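Local coordinates for Glyco_hydro_cc domain-containing protein (PDB 6UAV) that probably hydrolyses internal beta-1,3-glucan linkages as a family GH128 (subgroup II) endo-beta-1,3-glucanase with a TIM-barrel catalytic core, at residues A[80-85]-A[91-96]. Sequence-based numbering, arbitrary orientation.
Sequences LVINEP and ANMTPQ
Two backbone hydrogen bonds tie residues 80-85 to 91-96. Ala91 N donates to Asn83 O at 2.9 Å, arriving nearly head-on to the carbonyl (C=O...N 164°). The bond from Met93 N to Pro85 O, also 2.9 Å, differs in geometry: it meets an in-plane lone pair at 126°. Asn92, between the two donors, has a positive phi (55°), and its side chain points away from 80-85.

Ala91 CB points into the loop and sits just 3.0 Å from Asn83 O, evidence of tight packing beside the first bond. The same methyl meets Ile82 CG2 at 4.0 Å. Ile82 CG2 lies anti to the backbone N, and this branch also touches Met93 SD at 3.9 Å; the two side chains cross at about a right angle. On the proline side, Pro85 CB packs 3.6 Å from Met93 O, which accepts a hydrogen bond from Trp135 NE1 in helix 132-146. Farther along, Thr94 is the N-cap of helix 95-112, its OG1 accepting from Ala97 N.

The carboxylate of Glu84 leads away from the contact, and its OE2 is hydrogen-bonded to His160 and Asn122. The contact thus closes the loop between strand 78-81 and helix 95-112, at the C-terminal end of the fourth strand of the eight-stranded TIM barrel, the end where active sites of this fold lie.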
loop_
_atom_site.group_PDB
_atom_site.type_symbol
_atom_site.label_atom_id
_atom_site.label_comp_id
_atom_site.label_asym_id
_atom_site.label_seq_id
_atom_site.Cartn_x
_atom_site.Cartn_y
_atom_site.Cartn_z
ATOM N N LEU A 80 5.080 -4.813 4.510
ATOM C CA LEU A 80 5.206 -3.999 3.313
ATOM C C LEU A 80 6.648 -3.530 3.249
ATOM O O LEU A 80 7.219 -3.174 4.311
ATOM C CB LEU A 80 4.286 -2.794 3.440
ATOM C CG LEU A 80 2.803 -3.142 3.468
ATOM C CD1 LEU A 80 2.012 -1.901 3.903
ATOM C CD2 LEU A 80 2.335 -3.653 2.123
ATOM N N VAL A 81 7.226 -3.571 2.061
ATOM C CA VAL A 81 8.635 -3.143 1.918
ATOM C C VAL A 81 8.822 -2.233 0.716
ATOM O O VAL A 81 8.259 -2.508 -0.368
ATOM C CB VAL A 81 9.558 -4.376 1.894
ATOM C CG1 VAL A 81 9.511 -5.185 3.168
ATOM C CG2 VAL A 81 9.320 -5.278 0.690
ATOM N N ILE A 82 9.669 -1.235 0.921
ATOM C CA ILE A 82 10.243 -0.328 -0.103
ATOM C C ILE A 82 9.171 0.529 -0.792
ATOM O O ILE A 82 8.558 0.090 -1.771
ATOM C CB ILE A 82 11.152 -1.064 -1.110
ATOM C CG1 ILE A 82 12.142 -2.008 -0.388
ATOM C CG2 ILE A 82 11.849 0.044 -1.911
ATOM C CD1 ILE A 82 13.361 -2.453 -1.154
ATOM N N ASN A 83 9.039 1.762 -0.309
ATOM C CA ASN A 83 7.977 2.692 -0.827
ATOM C C ASN A 83 8.447 3.448 -2.065
ATOM O O ASN A 83 9.123 4.455 -1.902
ATOM C CB ASN A 83 7.551 3.688 0.237
ATOM C CG ASN A 83 6.258 4.356 -0.181
ATOM O OD1 ASN A 83 5.212 3.721 -0.180
ATOM N ND2 ASN A 83 6.331 5.628 -0.539
ATOM N N GLU A 84 8.080 3.002 -3.264
ATOM C CA GLU A 84 8.381 3.725 -4.526
ATOM C C GLU A 84 9.870 3.923 -4.689
ATOM O O GLU A 84 10.380 5.046 -4.707
ATOM C CB GLU A 84 7.594 5.039 -4.533
ATOM C CG GLU A 84 6.087 4.775 -4.688
ATOM C CD GLU A 84 5.291 6.028 -5.023
ATOM O OE1 GLU A 84 5.930 7.109 -5.200
ATOM O OE2 GLU A 84 4.082 5.923 -5.089
ATOM N N PRO A 85 10.644 2.830 -4.888
ATOM C CA PRO A 85 12.078 2.973 -5.060
ATOM C C PRO A 85 12.489 3.786 -6.268
ATOM O O PRO A 85 13.556 4.409 -6.254
ATOM C CB PRO A 85 12.570 1.528 -5.215
ATOM C CG PRO A 85 11.341 0.766 -5.725
ATOM C CD PRO A 85 10.158 1.433 -5.050
ATOM N N ALA A 91 11.380 6.337 -1.645
ATOM C CA ALA A 91 12.454 5.452 -1.183
ATOM C C ALA A 91 13.746 5.736 -1.957
ATOM O O ALA A 91 14.855 5.596 -1.346
ATOM C CB ALA A 91 12.016 4.006 -1.240
ATOM N N ASN A 92 13.665 6.067 -3.260
ATOM C CA ASN A 92 14.847 6.506 -4.015
ATOM C C ASN A 92 15.930 5.433 -3.888
ATOM O O ASN A 92 17.073 5.746 -3.486
ATOM C CB ASN A 92 15.293 7.868 -3.522
ATOM C CG ASN A 92 16.302 8.502 -4.436
ATOM O OD1 ASN A 92 16.395 8.147 -5.605
ATOM N ND2 ASN A 92 17.107 9.392 -3.876
ATOM N N MET A 93 15.622 4.197 -4.276
ATOM C CA MET A 93 16.616 3.081 -4.178
ATOM C C MET A 93 16.876 2.580 -5.593
ATOM O O MET A 93 15.933 2.176 -6.284
ATOM C CB MET A 93 16.090 1.964 -3.288
ATOM C CG MET A 93 16.091 2.409 -1.810
ATOM S SD MET A 93 15.446 1.130 -0.773
ATOM C CE MET A 93 16.844 0.010 -0.711
ATOM N N THR A 94 18.124 2.542 -5.999
ATOM C CA THR A 94 18.471 1.898 -7.278
ATOM C C THR A 94 18.170 0.414 -7.203
ATOM O O THR A 94 18.015 -0.168 -6.120
ATOM C CB THR A 94 19.940 2.115 -7.614
ATOM O OG1 THR A 94 20.684 1.436 -6.598
ATOM C CG2 THR A 94 20.321 3.589 -7.688
ATOM N N PRO A 95 18.059 -0.266 -8.361
ATOM C CA PRO A 95 17.910 -1.732 -8.333
ATOM C C PRO A 95 18.986 -2.430 -7.481
ATOM O O PRO A 95 18.643 -3.360 -6.711
ATOM C CB PRO A 95 17.960 -2.083 -9.834
ATOM C CG PRO A 95 17.293 -0.855 -10.489
ATOM C CD PRO A 95 17.883 0.304 -9.696
ATOM N N GLN A 96 20.230 -1.993 -7.602
ATOM C CA GLN A 96 21.310 -2.603 -6.795
ATOM C C GLN A 96 21.070 -2.328 -5.311
ATOM O O GLN A 96 21.325 -3.237 -4.465
ATOM C CB GLN A 96 22.674 -2.150 -7.278
ATOM C CG GLN A 96 23.047 -2.775 -8.624
ATOM C CD GLN A 96 23.423 -4.234 -8.599
ATOM O OE1 GLN A 96 23.521 -4.838 -7.533
ATOM N NE2 GLN A 96 23.627 -4.821 -9.780
#